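Local coordinates for phage-like element PBSX protein xkdH (Bacillus subtilis, PDB 3F3B), which is of unknown function but, encoded by a phage-like element and probably related to phage barrel proteins, may serve in a phage-like particle, at residues 87-99 and 106-118. Residues are numbered along the deposited sequence; the frame is centred on the assembly and turned at random.
Sequences KIIWENHKYILKL and HHWEVVAVRDESL. With PO4 (phosphate ion), chain C; PO4 (phosphate ion), chain B.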
loop_
_atom_site.group_PDB
_atom_site.type_symbol
_atom_site.label_atom_id
_atom_site.label_comp_id
_atom_site.label_asym_id
_atom_site.label_seq_id
_atom_site.Cartn_x
_atom_site.Cartn_y
_atom_site.Cartn_z
ATOM N N LYS A 87 1.694 1.539 2.273
ATOM C CA LYS A 87 1.916 0.107 2.135
ATOM C C LYS A 87 0.794 -0.553 2.923
ATOM O O LYS A 87 0.597 -0.246 4.100
ATOM C CB LYS A 87 3.260 -0.325 2.727
ATOM C CG LYS A 87 3.429 -1.852 2.777
ATOM C CD LYS A 87 4.833 -2.282 3.195
ATOM C CE LYS A 87 5.151 -1.885 4.629
ATOM N NZ LYS A 87 6.515 -2.317 5.018
ATOM N N ILE A 88 0.032 -1.427 2.280
ATOM C CA ILE A 88 -1.030 -2.104 3.000
ATOM C C ILE A 88 -0.711 -3.590 3.026
ATOM O O ILE A 88 -0.196 -4.146 2.052
ATOM C CB ILE A 88 -2.427 -1.887 2.358
ATOM C CG1 ILE A 88 -2.534 -2.665 1.044
ATOM C CG2 ILE A 88 -2.675 -0.395 2.140
ATOM C CD1 ILE A 88 -3.941 -2.712 0.473
ATOM N N ILE A 89 -0.999 -4.217 4.160
ATOM C CA ILE A 89 -0.757 -5.637 4.342
ATOM C C ILE A 89 -2.107 -6.341 4.430
ATOM O O ILE A 89 -2.887 -6.089 5.352
ATOM C CB ILE A 89 0.006 -5.913 5.649
ATOM C CG1 ILE A 89 1.279 -5.057 5.725
ATOM C CG2 ILE A 89 0.313 -7.401 5.753
ATOM C CD1 ILE A 89 2.395 -5.485 4.810
ATOM N N TRP A 90 -2.385 -7.207 3.460
ATOM C CA TRP A 90 -3.625 -7.966 3.436
ATOM C C TRP A 90 -3.251 -9.428 3.278
ATOM O O TRP A 90 -2.614 -9.810 2.294
ATOM C CB TRP A 90 -4.508 -7.527 2.272
ATOM C CG TRP A 90 -5.659 -8.458 2.026
ATOM C CD1 TRP A 90 -6.721 -8.693 2.856
ATOM C CD2 TRP A 90 -5.844 -9.308 0.888
ATOM N NE1 TRP A 90 -7.556 -9.638 2.305
ATOM C CE2 TRP A 90 -7.040 -10.035 1.097
ATOM C CE3 TRP A 90 -5.113 -9.530 -0.289
ATOM C CZ2 TRP A 90 -7.524 -10.969 0.172
ATOM C CZ3 TRP A 90 -5.593 -10.458 -1.211
ATOM C CH2 TRP A 90 -6.790 -11.167 -0.972
ATOM N N GLU A 91 -3.634 -10.238 4.262
ATOM C CA GLU A 91 -3.338 -11.667 4.257
ATOM C C GLU A 91 -1.864 -11.967 4.025
ATOM O O GLU A 91 -1.502 -12.800 3.195
ATOM C CB GLU A 91 -4.199 -12.378 3.211
ATOM C CG GLU A 91 -5.647 -12.541 3.647
ATOM C CD GLU A 91 -6.505 -13.202 2.591
ATOM O OE1 GLU A 91 -7.674 -13.530 2.899
ATOM O OE2 GLU A 91 -6.013 -13.385 1.451
ATOM N N ASN A 92 -1.015 -11.270 4.769
ATOM C CA ASN A 92 0.428 -11.450 4.689
ATOM C C ASN A 92 1.120 -10.977 3.422
ATOM O O ASN A 92 2.295 -11.276 3.216
ATOM C CB ASN A 92 0.792 -12.915 4.928
ATOM C CG ASN A 92 0.366 -13.398 6.290
ATOM O OD1 ASN A 92 0.667 -12.765 7.305
ATOM N ND2 ASN A 92 -0.337 -14.528 6.326
ATOM N N HIS A 93 0.421 -10.259 2.560
ATOM C CA HIS A 93 1.088 -9.767 1.365
ATOM C C HIS A 93 1.132 -8.250 1.362
ATOM O O HIS A 93 0.237 -7.588 1.895
ATOM C CB HIS A 93 0.408 -10.277 0.094
ATOM C CG HIS A 93 0.645 -11.732 -0.167
ATOM N ND1 HIS A 93 -0.177 -12.723 0.327
ATOM C CD2 HIS A 93 1.623 -12.364 -0.859
ATOM C CE1 HIS A 93 0.284 -13.902 -0.051
ATOM N NE2 HIS A 93 1.374 -13.713 -0.772
ATOM N N LYS A 94 2.191 -7.715 0.766
ATOM C CA LYS A 94 2.404 -6.279 0.673
ATOM C C LYS A 94 1.824 -5.670 -0.607
ATOM O O LYS A 94 1.921 -6.247 -1.691
ATOM C CB LYS A 94 3.903 -5.986 0.748
ATOM C CG LYS A 94 4.538 -6.431 2.065
ATOM C CD LYS A 94 6.037 -6.179 2.098
ATOM C CE LYS A 94 6.607 -6.501 3.476
ATOM N NZ LYS A 94 8.076 -6.243 3.576
ATOM N N TYR A 95 1.217 -4.498 -0.467
ATOM C CA TYR A 95 0.637 -3.786 -1.600
ATOM C C TYR A 95 0.956 -2.310 -1.421
ATOM O O TYR A 95 1.047 -1.816 -0.291
ATOM C CB TYR A 95 -0.883 -3.976 -1.641
ATOM C CG TYR A 95 -1.298 -5.401 -1.877
ATOM C CD1 TYR A 95 -1.331 -5.931 -3.165
ATOM C CD2 TYR A 95 -1.591 -6.246 -0.810
ATOM C CE1 TYR A 95 -1.637 -7.268 -3.386
ATOM C CE2 TYR A 95 -1.897 -7.592 -1.019
ATOM C CZ TYR A 95 -1.916 -8.096 -2.310
ATOM O OH TYR A 95 -2.190 -9.429 -2.524
ATOM N N ILE A 96 1.152 -1.613 -2.532
ATOM C CA ILE A 96 1.432 -0.189 -2.475
ATOM C C ILE A 96 0.320 0.535 -3.209
ATOM O O ILE A 96 -0.099 0.094 -4.274
ATOM C CB ILE A 96 2.767 0.164 -3.159
ATOM C CG1 ILE A 96 3.895 -0.676 -2.560
ATOM C CG2 ILE A 96 3.070 1.654 -2.967
ATOM C CD1 ILE A 96 3.990 -0.566 -1.043
ATOM N N LEU A 97 -0.172 1.627 -2.631
ATOM C CA LEU A 97 -1.217 2.411 -3.285
ATOM C C LEU A 97 -0.513 3.238 -4.364
ATOM O O LEU A 97 0.321 4.082 -4.061
ATOM C CB LEU A 97 -1.922 3.303 -2.261
ATOM C CG LEU A 97 -2.399 2.519 -1.030
ATOM C CD1 LEU A 97 -3.302 3.396 -0.185
ATOM C CD2 LEU A 97 -3.144 1.255 -1.456
ATOM N N LYS A 98 -0.846 2.989 -5.626
ATOM C CA LYS A 98 -0.176 3.676 -6.724
ATOM C C LYS A 98 -0.875 4.886 -7.304
ATOM O O LYS A 98 -0.590 6.021 -6.923
ATOM C CB LYS A 98 0.121 2.687 -7.855
ATOM C CG LYS A 98 0.755 1.381 -7.377
ATOM C CD LYS A 98 1.995 1.612 -6.518
ATOM C CE LYS A 98 3.168 2.148 -7.328
ATOM N NZ LYS A 98 4.388 2.318 -6.486
ATOM N N LEU A 99 -1.768 4.647 -8.255
ATOM C CA LEU A 99 -2.484 5.743 -8.891
ATOM C C LEU A 99 -3.141 6.616 -7.828
ATOM O O LEU A 99 -3.253 6.210 -6.666
ATOM C CB LEU A 99 -3.534 5.196 -9.865
ATOM C CG LEU A 99 -2.990 4.456 -11.092
ATOM C CD1 LEU A 99 -1.889 5.302 -11.738
ATOM C CD2 LEU A 99 -2.438 3.095 -10.694
ATOM N N HIS A 106 -19.010 7.876 -1.100
ATOM C CA HIS A 106 -18.590 8.134 0.275
ATOM C C HIS A 106 -17.409 7.264 0.719
ATOM O O HIS A 106 -17.216 7.022 1.910
ATOM C CB HIS A 106 -19.783 7.916 1.215
ATOM C CG HIS A 106 -19.605 8.510 2.579
ATOM N ND1 HIS A 106 -19.431 9.862 2.787
ATOM C CD2 HIS A 106 -19.620 7.941 3.808
ATOM C CE1 HIS A 106 -19.353 10.101 4.084
ATOM N NE2 HIS A 106 -19.466 8.952 4.726
ATOM N N HIS A 107 -16.613 6.809 -0.240
ATOM C CA HIS A 107 -15.465 5.967 0.071
ATOM C C HIS A 107 -14.201 6.485 -0.598
ATOM O O HIS A 107 -14.274 7.215 -1.593
ATOM C CB HIS A 107 -15.702 4.544 -0.437
ATOM C CG HIS A 107 -16.902 3.875 0.150
ATOM N ND1 HIS A 107 -17.633 2.931 -0.535
ATOM C CD2 HIS A 107 -17.488 3.998 1.365
ATOM C CE1 HIS A 107 -18.620 2.500 0.231
ATOM N NE2 HIS A 107 -18.553 3.132 1.389
ATOM N N TRP A 108 -13.042 6.123 -0.049
ATOM C CA TRP A 108 -11.793 6.498 -0.694
ATOM C C TRP A 108 -11.565 5.349 -1.659
ATOM O O TRP A 108 -11.663 4.183 -1.274
ATOM C CB TRP A 108 -10.607 6.547 0.284
ATOM C CG TRP A 108 -10.601 7.724 1.212
ATOM C CD1 TRP A 108 -10.820 7.705 2.556
ATOM C CD2 TRP A 108 -10.399 9.097 0.857
ATOM N NE1 TRP A 108 -10.769 8.980 3.066
ATOM C CE2 TRP A 108 -10.513 9.857 2.047
ATOM C CE3 TRP A 108 -10.135 9.763 -0.349
ATOM C CZ2 TRP A 108 -10.370 11.254 2.067
ATOM C CZ3 TRP A 108 -9.993 11.166 -0.328
ATOM C CH2 TRP A 108 -10.113 11.888 0.875
ATOM N N GLU A 109 -11.296 5.661 -2.915
ATOM C CA GLU A 109 -11.021 4.614 -3.889
ATOM C C GLU A 109 -9.591 4.810 -4.346
ATOM O O GLU A 109 -9.183 5.925 -4.653
ATOM C CB GLU A 109 -11.964 4.713 -5.088
ATOM C CG GLU A 109 -13.331 4.110 -4.858
ATOM C CD GLU A 109 -14.191 4.157 -6.105
ATOM O OE1 GLU A 109 -13.624 4.290 -7.213
ATOM O OE2 GLU A 109 -15.426 4.047 -5.975
ATOM N N VAL A 110 -8.827 3.731 -4.396
ATOM C CA VAL A 110 -7.440 3.838 -4.803
ATOM C C VAL A 110 -6.936 2.477 -5.230
ATOM O O VAL A 110 -7.330 1.467 -4.658
ATOM C CB VAL A 110 -6.578 4.359 -3.633
ATOM C CG1 VAL A 110 -6.626 3.365 -2.466
ATOM C CG2 VAL A 110 -5.145 4.603 -4.101
ATOM N N VAL A 111 -6.065 2.455 -6.234
ATOM C CA VAL A 111 -5.501 1.215 -6.743
ATOM C C VAL A 111 -4.316 0.750 -5.902
ATOM O O VAL A 111 -3.429 1.540 -5.552
ATOM C CB VAL A 111 -5.029 1.382 -8.216
ATOM C CG1 VAL A 111 -4.263 0.147 -8.667
ATOM C CG2 VAL A 111 -6.245 1.613 -9.136
ATOM N N ALA A 112 -4.316 -0.537 -5.565
ATOM C CA ALA A 112 -3.227 -1.131 -4.799
ATOM C C ALA A 112 -2.489 -2.070 -5.765
ATOM O O ALA A 112 -3.123 -2.740 -6.579
ATOM C CB ALA A 112 -3.785 -1.909 -3.618
ATOM N N VAL A 113 -1.160 -2.110 -5.694
ATOM C CA VAL A 113 -0.402 -2.975 -6.587
ATOM C C VAL A 113 0.605 -3.833 -5.822
ATOM O O VAL A 113 1.290 -3.351 -4.919
ATOM C CB VAL A 113 0.347 -2.144 -7.690
ATOM C CG1 VAL A 113 1.109 -3.074 -8.632
ATOM C CG2 VAL A 113 -0.647 -1.331 -8.503
ATOM N N ARG A 114 0.672 -5.110 -6.197
ATOM C CA ARG A 114 1.583 -6.085 -5.597
ATOM C C ARG A 114 2.962 -5.466 -5.409
ATOM O O ARG A 114 3.620 -5.078 -6.370
ATOM C CB ARG A 114 1.657 -7.321 -6.500
ATOM C CG ARG A 114 2.737 -8.339 -6.173
ATOM C CD ARG A 114 2.716 -9.474 -7.214
ATOM N NE ARG A 114 4.029 -10.082 -7.433
ATOM C CZ ARG A 114 4.631 -10.903 -6.578
ATOM N NH1 ARG A 114 4.037 -11.227 -5.433
ATOM N NH2 ARG A 114 5.833 -11.396 -6.861
ATOM N N ASP A 115 3.393 -5.380 -4.157
ATOM C CA ASP A 115 4.676 -4.782 -3.819
ATOM C C ASP A 115 5.847 -5.270 -4.664
ATOM O O ASP A 115 6.500 -4.474 -5.340
ATOM C CB ASP A 115 4.994 -5.018 -2.341
ATOM C CG ASP A 115 5.937 -3.972 -1.772
ATOM O OD1 ASP A 115 6.609 -3.280 -2.565
ATOM O OD2 ASP A 115 6.010 -3.844 -0.530
ATOM N N GLU A 116 6.112 -6.572 -4.636
ATOM C CA GLU A 116 7.240 -7.125 -5.384
ATOM C C GLU A 116 7.168 -7.120 -6.905
ATOM O O GLU A 116 8.002 -7.744 -7.562
ATOM C CB GLU A 116 7.557 -8.542 -4.898
ATOM C CG GLU A 116 8.291 -8.563 -3.562
ATOM C CD GLU A 116 8.810 -9.936 -3.194
ATOM O OE1 GLU A 116 7.988 -10.867 -3.047
ATOM O OE2 GLU A 116 10.042 -10.081 -3.051
ATOM N N SER A 117 6.187 -6.424 -7.472
ATOM C CA SER A 117 6.072 -6.347 -8.925
ATOM C C SER A 117 6.477 -4.941 -9.346
ATOM O O SER A 117 6.448 -4.600 -10.528
ATOM C CB SER A 117 4.639 -6.641 -9.392
ATOM O OG SER A 117 3.790 -5.524 -9.199
ATOM N N LEU A 118 6.847 -4.128 -8.357
ATOM C CA LEU A 118 7.279 -2.753 -8.596
ATOM C C LEU A 118 8.745 -2.725 -9.015
ATOM O O LEU A 118 9.357 -3.812 -9.092
ATOM C CB LEU A 118 7.099 -1.905 -7.330
ATOM C CG LEU A 118 5.744 -1.244 -7.060
ATOM C CD1 LEU A 118 4.639 -2.278 -7.024
ATOM C CD2 LEU A 118 5.818 -0.497 -5.743
HETATM P P PO4 C . 4.835 -9.455 -1.563
HETATM O O1 PO4 C . 5.969 -8.500 -1.458
HETATM O O2 PO4 C . 4.304 -9.745 -0.207
HETATM O O3 PO4 C . 3.760 -8.858 -2.399
HETATM O O4 PO4 C . 5.307 -10.718 -2.191
HETATM P P PO4 B . -9.426 -11.054 5.166
HETATM O O1 PO4 B . -8.247 -11.931 5.405
HETATM O O2 PO4 B . -10.637 -11.671 5.765
HETATM O O3 PO4 B . -9.187 -9.728 5.787
HETATM O O4 PO4 B . -9.630 -10.888 3.706
#
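Backbone pairing of Ile96 with Val113 joins the two strands: Ile96 N donates to Val113 O at 3.0 Å, and Val113 N returns a bond to Ile96 O at 2.8 Å. Lys98 N to Val111 O continues the antiparallel pairing at one end; at the other, Asp115 N, at the start of the 3-10 turn that follows strand 107-114, adds a nearly straight bond (168° at the hydrogen) to Lys94 O. At the non-hydrogen-bonded pair Leu97-Ala112 the CA atoms come within 4.3 Å. On the face carrying Tyr95, Leu97 and Ala112, the Ala112 methyl rests against Leu97 CD2 (3.9 Å), with Tyr95 CB and Ile88 CD1 as slightly more distant neighbours. Leu97 meets Val110 at about a right angle, its CB against Val110 CG2. With CG beside its own backbone N (chi1 -64°), the Tyr95 ring brings CD1 to the backbone N of Arg114 and has Val113 C at its edge, near the ring plane. Strands 87-90 and 93-97 form a beta hairpin closed by a type I' turn from Trp90 to His93; with strand 107-114 bonded to 93-97 on one side and to 66-77 on the other, the hairpin enters a curled antiparallel sheet, consistent with the phage barrel clan. From strand 66-77, Phe72 meets the Tyr95 ring and Val74 touches Ala112. On the opposite face, Ile96 CG1 lies 3.7 Å from Leu118 CD2, although Leu118 is poorly ordered, and the bent Lys98 chain crosses Val113. Among polar groups, Asp115 crosses the base of the Lys94 chain obliquely, its OD2 3.3 Å from Lys94 CB, while the extended chain leads Lys94 NZ away, leaving it 5.2 Å from Asp115 OD2, too far for a salt bridge. Lys94 N donates to O2 of a phosphate, probably from the crystallisation liquor, at 3.1 Å.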